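Local coordinates for protein MHC class I antigen (Ctenopharyngodon idella, PDB 5H5Z) that probably presents peptides to T cells as the heavy chain of a bony fish class I complex with beta-2-microglobulin, at residues A[46-51]-A[165-170]; A[94-99]-A[108-113]; A[175-180]-A[200-205]. All coordinates share one frame; numbering follows the deposited sequence.

Contacts 1 and 2 belong to the peptide-binding platform, and both reach the bound peptide, contact 1 through Tyr167 and contact 2 through Tyr96 and Tyr110. Their centres lie about 21 Å apart, with nearest atoms about 7 Å apart, and contact 2 is nested in the loop that contact 1 closes. Contact 3 follows later in the chain, where the platform passes into the immunoglobulin-like domain. Its centre is about 18 Å from that of contact 1, and the two meet directly: Leu175 CD1, from the short helix that follows, packs against Val168 CA of segment 165-170 at 3.8 Å. Contacts 2 and 3 do not touch; their centres are about 25 Å apart, on opposite sides of the chain's centre.

Contact 1: A[46-51]-A[165-170]; sequences TEWIRQ and KKYVAY
Trp48 turns one face of its indole to the helix turn at Tyr167, whose carbonyl O stands 3.9 Å above the plane toward the rim; over the opposite face, at its centre, sits Thr46 OG1. The Tyr167 ring has Tyr170 CD2 at its edge, in plane, and one face of the Tyr170 ring is covered toward the rim by Lys166 O. The Trp48 six-membered ring and the Tyr167 ring meet obliquely, planes at 47° and centroids 6.0 Å apart. The closest touch in this pair is Trp48 CZ3 on Tyr167 CB, 3.7 Å. Next to it, Trp48 CE3 reaches Tyr170 CB at 3.8 Å, while Trp48 CB rests 3.6 Å from Tyr170 O.

This is the place where the short helix 47-50, ahead of the long helix 55-82, is packed against the last turns of helix 148-170, at one end of the class I peptide-binding groove. Ile49 adds a second apolar patch: with CG1 anti to the backbone N (chi1 -167°), its side chain lies alongside that of Tyr167, pointing the same way, and its CD1 meets Tyr167 CE1 at 3.8 Å. Thr46, the N-cap of the short helix, accepts a weak bond from Ile49 N to OG1. No hydrogen bond joins the two segments. The hydroxyls find partners outside them, Tyr170 OH at Glu53, Tyr167 OH at Tyr57 and at the backbone of the bound peptide, consistent with the tyrosine-lined A pocket of class I molecules. Phe32, from the sheet below, meets both the Trp48 and Tyr167 rings.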
loop_
_atom_site.group_PDB
_atom_site.type_symbol
_atom_site.label_atom_id
_atom_site.label_comp_id
_atom_site.label_asym_id
_atom_site.label_seq_id
_atom_site.Cartn_x
_atom_site.Cartn_y
_atom_site.Cartn_z
ATOM N N THR A 46 -0.663 2.770 15.546
ATOM C CA THR A 46 -1.730 1.815 15.901
ATOM C C THR A 46 -1.995 1.817 17.400
ATOM O O THR A 46 -1.116 2.172 18.189
ATOM C CB THR A 46 -1.400 0.362 15.494
ATOM O OG1 THR A 46 -0.246 -0.089 16.216
ATOM C CG2 THR A 46 -1.140 0.244 14.013
ATOM N N GLU A 47 -3.201 1.412 17.793
ATOM C CA GLU A 47 -3.534 1.269 19.212
ATOM C C GLU A 47 -2.662 0.222 19.904
ATOM O O GLU A 47 -2.274 0.406 21.058
ATOM C CB GLU A 47 -5.017 0.945 19.400
ATOM C CG GLU A 47 -5.952 2.100 19.069
ATOM C CD GLU A 47 -6.259 2.997 20.259
ATOM O OE1 GLU A 47 -5.309 3.542 20.864
ATOM O OE2 GLU A 47 -7.460 3.170 20.574
ATOM N N TRP A 48 -2.330 -0.862 19.203
ATOM C CA TRP A 48 -1.552 -1.933 19.843
ATOM C C TRP A 48 -0.116 -1.538 20.194
ATOM O O TRP A 48 0.413 -2.018 21.195
ATOM C CB TRP A 48 -1.628 -3.266 19.085
ATOM C CG TRP A 48 -1.157 -3.244 17.659
ATOM C CD1 TRP A 48 -1.942 -3.199 16.537
ATOM C CD2 TRP A 48 0.197 -3.310 17.199
ATOM N NE1 TRP A 48 -1.158 -3.214 15.407
ATOM C CE2 TRP A 48 0.159 -3.275 15.784
ATOM C CE3 TRP A 48 1.445 -3.369 17.842
ATOM C CZ2 TRP A 48 1.321 -3.315 15.002
ATOM C CZ3 TRP A 48 2.598 -3.408 17.064
ATOM C CH2 TRP A 48 2.526 -3.377 15.652
ATOM N N ILE A 49 0.516 -0.681 19.388
ATOM C CA ILE A 49 1.848 -0.178 19.738
ATOM C C ILE A 49 1.771 0.881 20.845
ATOM O O ILE A 49 2.630 0.909 21.730
ATOM C CB ILE A 49 2.698 0.272 18.507
ATOM C CG1 ILE A 49 4.169 0.470 18.896
ATOM C CG2 ILE A 49 2.143 1.525 17.835
ATOM C CD1 ILE A 49 4.916 -0.817 19.183
ATOM N N ARG A 50 0.729 1.718 20.808
ATOM C CA ARG A 50 0.497 2.745 21.835
ATOM C C ARG A 50 0.322 2.140 23.224
ATOM O O ARG A 50 0.817 2.681 24.213
ATOM C CB ARG A 50 -0.739 3.594 21.512
ATOM C CG ARG A 50 -0.587 4.544 20.339
ATOM C CD ARG A 50 -1.804 5.442 20.200
ATOM N NE ARG A 50 -1.732 6.270 18.996
ATOM C CZ ARG A 50 -2.340 5.991 17.843
ATOM N NH1 ARG A 50 -3.090 4.901 17.720
ATOM N NH2 ARG A 50 -2.204 6.814 16.808
ATOM N N GLN A 51 -0.385 1.017 23.288
ATOM C CA GLN A 51 -0.722 0.389 24.564
ATOM C C GLN A 51 0.449 -0.380 25.172
ATOM O O GLN A 51 0.420 -0.738 26.355
ATOM C CB GLN A 51 -1.924 -0.539 24.389
ATOM C CG GLN A 51 -3.238 0.193 24.158
ATOM C CD GLN A 51 -4.441 -0.731 24.145
ATOM O OE1 GLN A 51 -4.389 -1.840 23.610
ATOM N NE2 GLN A 51 -5.540 -0.269 24.724
ATOM N N LYS A 165 8.112 -10.738 16.916
ATOM C CA LYS A 165 7.407 -11.578 17.895
ATOM C C LYS A 165 6.689 -10.754 18.981
ATOM O O LYS A 165 5.540 -11.058 19.345
ATOM C CB LYS A 165 8.354 -12.617 18.508
ATOM C CG LYS A 165 8.760 -13.716 17.532
ATOM C CD LYS A 165 9.798 -14.657 18.122
ATOM C CE LYS A 165 10.137 -15.761 17.131
ATOM N NZ LYS A 165 11.407 -16.455 17.474
ATOM N N LYS A 166 7.354 -9.713 19.480
ATOM C CA LYS A 166 6.746 -8.800 20.451
ATOM C C LYS A 166 5.529 -8.081 19.868
ATOM O O LYS A 166 4.486 -8.004 20.521
ATOM C CB LYS A 166 7.763 -7.776 20.975
ATOM C CG LYS A 166 8.817 -8.313 21.928
ATOM C CD LYS A 166 9.889 -7.252 22.149
ATOM C CE LYS A 166 10.344 -7.198 23.592
ATOM N NZ LYS A 166 9.291 -6.655 24.499
ATOM N N TYR A 167 5.665 -7.564 18.640
ATOM C CA TYR A 167 4.581 -6.834 17.976
ATOM C C TYR A 167 3.371 -7.721 17.714
ATOM O O TYR A 167 2.227 -7.283 17.874
ATOM C CB TYR A 167 5.055 -6.195 16.657
ATOM C CG TYR A 167 6.202 -5.207 16.806
ATOM C CD1 TYR A 167 6.351 -4.440 17.971
ATOM C CD2 TYR A 167 7.126 -5.026 15.776
ATOM C CE1 TYR A 167 7.392 -3.534 18.106
ATOM C CE2 TYR A 167 8.183 -4.121 15.907
ATOM C CZ TYR A 167 8.305 -3.379 17.072
ATOM O OH TYR A 167 9.335 -2.476 17.213
ATOM N N VAL A 168 3.628 -8.968 17.318
ATOM C CA VAL A 168 2.556 -9.928 17.040
ATOM C C VAL A 168 1.752 -10.192 18.316
ATOM O O VAL A 168 0.525 -10.228 18.270
ATOM C CB VAL A 168 3.082 -11.230 16.389
ATOM C CG1 VAL A 168 1.978 -12.276 16.264
ATOM C CG2 VAL A 168 3.654 -10.930 15.009
ATOM N N ALA A 169 2.442 -10.330 19.451
ATOM C CA ALA A 169 1.766 -10.483 20.743
ATOM C C ALA A 169 0.978 -9.230 21.146
ATOM O O ALA A 169 -0.169 -9.332 21.593
ATOM C CB ALA A 169 2.756 -10.879 21.831
ATOM N N TYR A 170 1.587 -8.055 20.986
ATOM C CA TYR A 170 0.901 -6.783 21.245
ATOM C C TYR A 170 -0.395 -6.661 20.443
ATOM O O TYR A 170 -1.431 -6.271 20.982
ATOM C CB TYR A 170 1.777 -5.581 20.874
ATOM C CG TYR A 170 3.059 -5.386 21.653
ATOM C CD1 TYR A 170 3.266 -5.978 22.906
ATOM C CD2 TYR A 170 4.058 -4.566 21.142
ATOM C CE1 TYR A 170 4.444 -5.768 23.609
ATOM C CE2 TYR A 170 5.239 -4.350 21.833
ATOM C CZ TYR A 170 5.428 -4.952 23.060
ATOM O OH TYR A 170 6.604 -4.722 23.726
#

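Contact 2: A[94-99]-A[108-113]; sequences NMYGCE and GFYQYA
Tyr96 and Tyr110 lie side by side in an offset stack, ring planes 5° apart and centroids 4.5 Å from each other. The slip between them carries Tyr96 CB over the middle of the Tyr110 ring, a CH-pi contact of 3.5 Å to the centroid, and sets Tyr110 OH over the centre of the Tyr96 ring. Tyr110 reaches this place with a chi1 of -135°, well off a staggered position. One pair further along the same face, the side-chain amide of Asn94 lies flat on the Tyr112 ring, with CG 3.4 Å from Tyr112 CE2. On the other face Phe109 swings back across the neighbouring strand: its CG stands between the backbone N and the carbonyl carbon (chi1 64°), and one ring face covers the peptide at Gly97, whose N is 3.6 Å above the ring plane. Glycine, having no side chain, lets the ring lie this close. Met95 CG closes on Phe109 CE2 at 3.8 Å.

Behind these side chains stands an antiparallel hairpin in the floor of the class I groove, strands 90-100 and 106-114. Its hydrogen-bonded pairs are Met95 with Gln111 and Gly97 with Phe109; Met95 N to Gln111 O and Gln111 N to Met95 O both measure 3.0 Å, and Phe109 N to Gly97 O the same. The tyrosine face looks into the groove: Tyr96 OH is hydrogen-bonded to Tyr9 OH and to the peptide backbone, Tyr110 OH to a polar side chain of the peptide. Cys98, on this face too, forms a disulfide with Cys160 of helix 148-170. On the reverse face, Lys59 of beta-2-microglobulin makes a cation-pi contact with Phe109, while Trp61 of that chain packs on Met95 and Gln111.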
loop_
_atom_site.group_PDB
_atom_site.type_symbol
_atom_site.label_atom_id
_atom_site.label_comp_id
_atom_site.label_asym_id
_atom_site.label_seq_id
_atom_site.Cartn_x
_atom_site.Cartn_y
_atom_site.Cartn_z
ATOM N N ASN A 94 15.300 2.840 0.826
ATOM C CA ASN A 94 15.726 1.626 1.499
ATOM C C ASN A 94 14.468 0.907 1.970
ATOM O O ASN A 94 13.573 1.520 2.559
ATOM C CB ASN A 94 16.637 1.993 2.680
ATOM C CG ASN A 94 17.158 0.784 3.456
ATOM O OD1 ASN A 94 17.372 -0.307 2.916
ATOM N ND2 ASN A 94 17.416 1.002 4.733
ATOM N N MET A 95 14.376 -0.381 1.665
ATOM C CA MET A 95 13.384 -1.230 2.310
ATOM C C MET A 95 14.077 -2.459 2.883
ATOM O O MET A 95 14.961 -3.045 2.254
ATOM C CB MET A 95 12.245 -1.618 1.355
ATOM C CG MET A 95 12.676 -2.450 0.158
ATOM S SD MET A 95 11.368 -2.648 -1.061
ATOM C CE MET A 95 10.113 -3.471 -0.079
ATOM N N TYR A 96 13.696 -2.832 4.095
ATOM C CA TYR A 96 14.234 -4.028 4.698
ATOM C C TYR A 96 13.194 -4.603 5.623
ATOM O O TYR A 96 12.274 -3.900 6.046
ATOM C CB TYR A 96 15.544 -3.743 5.451
ATOM C CG TYR A 96 15.435 -2.796 6.623
ATOM C CD1 TYR A 96 15.178 -3.275 7.916
ATOM C CD2 TYR A 96 15.633 -1.420 6.454
ATOM C CE1 TYR A 96 15.094 -2.408 8.997
ATOM C CE2 TYR A 96 15.551 -0.547 7.532
ATOM C CZ TYR A 96 15.283 -1.048 8.797
ATOM O OH TYR A 96 15.204 -0.187 9.862
ATOM N N GLY A 97 13.341 -5.877 5.949
ATOM C CA GLY A 97 12.404 -6.490 6.861
ATOM C C GLY A 97 12.585 -7.973 6.978
ATOM O O GLY A 97 13.419 -8.561 6.293
ATOM N N CYS A 98 11.777 -8.573 7.848
ATOM C CA CYS A 98 11.877 -9.985 8.152
ATOM C C CYS A 98 10.489 -10.595 8.187
ATOM O O CYS A 98 9.493 -9.899 8.410
ATOM C CB CYS A 98 12.586 -10.198 9.499
ATOM S SG CYS A 98 11.831 -9.342 10.914
ATOM N N GLU A 99 10.421 -11.873 7.951
ATOM C CA GLU A 99 9.177 -12.627 8.050
ATOM C C GLU A 99 9.356 -13.829 8.944
ATOM O O GLU A 99 10.274 -14.512 8.802
ATOM C CB GLU A 99 8.791 -13.179 6.703
ATOM C CG GLU A 99 8.642 -12.116 5.649
ATOM C CD GLU A 99 8.024 -12.628 4.346
ATOM O OE1 GLU A 99 6.899 -12.203 4.077
ATOM O OE2 GLU A 99 8.656 -13.394 3.594
ATOM N N GLY A 108 14.310 -12.804 5.279
ATOM C CA GLY A 108 14.583 -11.384 5.399
ATOM C C GLY A 108 15.212 -10.818 4.145
ATOM O O GLY A 108 15.787 -11.560 3.343
ATOM N N PHE A 109 15.096 -9.504 3.978
ATOM C CA PHE A 109 15.648 -8.806 2.814
ATOM C C PHE A 109 16.183 -7.434 3.216
ATOM O O PHE A 109 15.775 -6.878 4.238
ATOM C CB PHE A 109 14.574 -8.651 1.727
ATOM C CG PHE A 109 13.412 -7.799 2.147
ATOM C CD1 PHE A 109 12.374 -8.340 2.905
ATOM C CD2 PHE A 109 13.351 -6.454 1.789
ATOM C CE1 PHE A 109 11.300 -7.556 3.302
ATOM C CE2 PHE A 109 12.278 -5.665 2.180
ATOM C CZ PHE A 109 11.251 -6.217 2.936
ATOM N N TYR A 110 17.088 -6.894 2.401
ATOM C CA TYR A 110 17.674 -5.577 2.640
ATOM C C TYR A 110 18.072 -5.007 1.278
ATOM O O TYR A 110 18.934 -5.566 0.594
ATOM C CB TYR A 110 18.894 -5.686 3.571
ATOM C CG TYR A 110 18.935 -4.650 4.678
ATOM C CD1 TYR A 110 19.139 -3.298 4.397
ATOM C CD2 TYR A 110 18.793 -5.030 6.021
ATOM C CE1 TYR A 110 19.171 -2.351 5.410
ATOM C CE2 TYR A 110 18.830 -4.091 7.039
ATOM C CZ TYR A 110 19.022 -2.756 6.731
ATOM O OH TYR A 110 19.062 -1.822 7.740
ATOM N N GLN A 111 17.433 -3.907 0.883
ATOM C CA GLN A 111 17.547 -3.386 -0.491
ATOM C C GLN A 111 17.569 -1.864 -0.537
ATOM O O GLN A 111 16.923 -1.198 0.276
ATOM C CB GLN A 111 16.377 -3.885 -1.349
ATOM C CG GLN A 111 16.286 -5.399 -1.480
ATOM C CD GLN A 111 14.909 -5.878 -1.907
ATOM O OE1 GLN A 111 14.014 -5.082 -2.180
ATOM N NE2 GLN A 111 14.736 -7.189 -1.960
ATOM N N TYR A 112 18.304 -1.321 -1.505
ATOM C CA TYR A 112 18.361 0.122 -1.731
ATOM C C TYR A 112 18.101 0.443 -3.204
ATOM O O TYR A 112 18.431 -0.357 -4.079
ATOM C CB TYR A 112 19.735 0.666 -1.335
ATOM C CG TYR A 112 20.076 0.562 0.146
ATOM C CD1 TYR A 112 20.582 -0.624 0.690
ATOM C CD2 TYR A 112 19.913 1.657 0.996
ATOM C CE1 TYR A 112 20.906 -0.711 2.035
ATOM C CE2 TYR A 112 20.243 1.577 2.348
ATOM C CZ TYR A 112 20.732 0.391 2.859
ATOM O OH TYR A 112 21.067 0.307 4.198
ATOM N N ALA A 113 17.514 1.610 -3.470
ATOM C CA ALA A 113 17.281 2.077 -4.844
ATOM C C ALA A 113 17.587 3.552 -4.974
ATOM O O ALA A 113 17.352 4.332 -4.043
ATOM C CB ALA A 113 15.844 1.817 -5.279
#

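Contact 3: A[175-180]-A[200-205]; sequences LERKVS and GFYPSG
Arg177 lays its guanidinium flat on the ring of Tyr202, a cation-pi stack with CZ 3.6 Å from the ring centroid and the two planes 16° apart. The group is shifted toward one rim, bringing NH2 to 3.1 Å from Tyr202 CD2. An extended chain from CG to NE carries it there, and a hydrogen bond from NH1 to Thr174 O, just before the segment, gives the group a second hold, which would limit its rotation over the ring. Tyr202 in turn has CG anti to the backbone N (chi1 -169°), which sends the ring under Arg177, with Arg177 O lying at the ring edge, in its plane.

The backbones join in a single antiparallel hydrogen-bonded pair, Val179 with Tyr202. Val179 N gives a 2.8 Å bond to Tyr202 O, and Tyr202 N returns one of 3.1 Å to Val179 O, directed at a lone pair. Beside this bridge Val179 CG1 leans on Gly200 O at 3.3 Å. Lys178 folds back instead: its NZ donates to Glu176 O from above the carbonyl plane, while its CD touches Pro203 CD, 3.8 Å away. A water donates to Leu175 O at 2.7 Å; its link to Tyr202 OH is too short to be relied on.

The peptide bond between Tyr202 and Pro203 is cis, as in the Phe-Tyr-Pro turn of C1-set immunoglobulin domains. Gly200 and Phe201, both facing Phe234, make a G1 bulge at the end of strand 194-201, where the chain turns a corner, and Phe201 packs on Phe234 and on Leu226 of strand 221-228. The 175-180 segment runs from the end of helix 172-175 across this turn and on toward strand 182-187, one of the two outermost strands of the sheet that holds 194-201.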
loop_
_atom_site.group_PDB
_atom_site.type_symbol
_atom_site.label_atom_id
_atom_site.label_comp_id
_atom_site.label_asym_id
_atom_site.label_seq_id
_atom_site.Cartn_x
_atom_site.Cartn_y
_atom_site.Cartn_z
ATOM N N LEU A 175 -4.044 -8.523 14.352
ATOM C CA LEU A 175 -3.235 -9.157 13.311
ATOM C C LEU A 175 -3.772 -10.517 12.867
ATOM O O LEU A 175 -3.613 -10.899 11.705
ATOM C CB LEU A 175 -1.771 -9.255 13.763
ATOM C CG LEU A 175 -1.061 -7.905 13.907
ATOM C CD1 LEU A 175 0.299 -8.071 14.558
ATOM C CD2 LEU A 175 -0.935 -7.198 12.559
ATOM N N GLU A 176 -4.411 -11.236 13.791
ATOM C CA GLU A 176 -4.996 -12.549 13.499
ATOM C C GLU A 176 -6.487 -12.486 13.154
ATOM O O GLU A 176 -7.148 -13.529 13.064
ATOM C CB GLU A 176 -4.804 -13.507 14.683
ATOM C CG GLU A 176 -3.374 -13.969 14.930
ATOM C CD GLU A 176 -3.296 -15.126 15.915
ATOM O OE1 GLU A 176 -2.296 -15.876 15.873
ATOM O OE2 GLU A 176 -4.229 -15.296 16.733
ATOM N N ARG A 177 -7.020 -11.279 12.968
ATOM C CA ARG A 177 -8.458 -11.130 12.726
ATOM C C ARG A 177 -8.871 -11.744 11.385
ATOM O O ARG A 177 -8.100 -11.738 10.418
ATOM C CB ARG A 177 -8.893 -9.662 12.823
ATOM C CG ARG A 177 -8.647 -8.833 11.565
ATOM C CD ARG A 177 -8.885 -7.360 11.843
ATOM N NE ARG A 177 -8.730 -6.531 10.652
ATOM C CZ ARG A 177 -7.582 -5.988 10.252
ATOM N NH1 ARG A 177 -6.463 -6.193 10.935
ATOM N NH2 ARG A 177 -7.554 -5.240 9.157
ATOM N N LYS A 178 -10.078 -12.302 11.364
ATOM C CA LYS A 178 -10.696 -12.836 10.156
ATOM C C LYS A 178 -12.049 -12.156 10.058
ATOM O O LYS A 178 -12.954 -12.452 10.847
ATOM C CB LYS A 178 -10.876 -14.359 10.244
ATOM C CG LYS A 178 -9.631 -15.148 10.636
ATOM C CD LYS A 178 -8.616 -15.199 9.506
ATOM C CE LYS A 178 -7.438 -16.097 9.853
ATOM N NZ LYS A 178 -6.460 -15.423 10.750
ATOM N N VAL A 179 -12.173 -11.226 9.115
ATOM C CA VAL A 179 -13.418 -10.494 8.897
ATOM C C VAL A 179 -13.976 -10.888 7.528
ATOM O O VAL A 179 -13.299 -10.738 6.505
ATOM C CB VAL A 179 -13.209 -8.963 8.968
ATOM C CG1 VAL A 179 -14.546 -8.239 8.932
ATOM C CG2 VAL A 179 -12.444 -8.573 10.226
ATOM N N SER A 180 -15.203 -11.397 7.518
ATOM C CA SER A 180 -15.835 -11.849 6.278
ATOM C C SER A 180 -16.247 -10.679 5.374
ATOM O O SER A 180 -16.578 -9.597 5.868
ATOM C CB SER A 180 -17.032 -12.756 6.580
ATOM O OG SER A 180 -16.621 -13.912 7.294
ATOM N N GLY A 200 -14.676 -4.951 2.942
ATOM C CA GLY A 200 -14.569 -4.972 4.396
ATOM C C GLY A 200 -13.910 -6.208 4.964
ATOM O O GLY A 200 -14.005 -6.469 6.159
ATOM N N PHE A 201 -13.235 -6.966 4.112
ATOM C CA PHE A 201 -12.662 -8.235 4.529
ATOM C C PHE A 201 -11.173 -8.143 4.886
ATOM O O PHE A 201 -10.442 -7.274 4.398
ATOM C CB PHE A 201 -12.926 -9.334 3.484
ATOM C CG PHE A 201 -12.425 -9.003 2.105
ATOM C CD1 PHE A 201 -11.114 -9.289 1.738
ATOM C CD2 PHE A 201 -13.272 -8.412 1.163
ATOM C CE1 PHE A 201 -10.656 -8.991 0.461
ATOM C CE2 PHE A 201 -12.815 -8.107 -0.111
ATOM C CZ PHE A 201 -11.503 -8.394 -0.462
ATOM N N TYR A 202 -10.757 -9.051 5.764
ATOM C CA TYR A 202 -9.359 -9.233 6.139
ATOM C C TYR A 202 -9.201 -10.682 6.591
ATOM O O TYR A 202 -10.076 -11.190 7.292
ATOM C CB TYR A 202 -8.977 -8.279 7.271
ATOM C CG TYR A 202 -7.493 -8.213 7.526
ATOM C CD1 TYR A 202 -6.871 -9.110 8.405
ATOM C CD2 TYR A 202 -6.703 -7.249 6.895
ATOM C CE1 TYR A 202 -5.508 -9.054 8.631
ATOM C CE2 TYR A 202 -5.332 -7.180 7.126
ATOM C CZ TYR A 202 -4.746 -8.085 7.992
ATOM O OH TYR A 202 -3.393 -8.023 8.223
ATOM N N PRO A 203 -8.103 -11.364 6.187
ATOM C CA PRO A 203 -6.977 -10.944 5.328
ATOM C C PRO A 203 -7.385 -10.685 3.876
ATOM O O PRO A 203 -8.542 -10.888 3.508
ATOM C CB PRO A 203 -5.999 -12.129 5.405
ATOM C CG PRO A 203 -6.455 -12.959 6.550
ATOM C CD PRO A 203 -7.932 -12.753 6.647
ATOM N N SER A 204 -6.432 -10.256 3.057
ATOM C CA SER A 204 -6.754 -9.706 1.734
ATOM C C SER A 204 -7.144 -10.718 0.652
ATOM O O SER A 204 -7.784 -10.344 -0.333
ATOM C CB SER A 204 -5.615 -8.813 1.238
ATOM O OG SER A 204 -4.511 -9.600 0.843
ATOM N N GLY A 205 -6.760 -11.983 0.821
ATOM C CA GLY A 205 -7.072 -13.017 -0.173
ATOM C C GLY A 205 -8.563 -13.303 -0.288
ATOM O O GLY A 205 -9.206 -13.652 0.700
HETATM O O HOH W 1 -2.319 -9.677 9.661
HETATM O O HOH W 2 -16.976 -6.882 6.696
#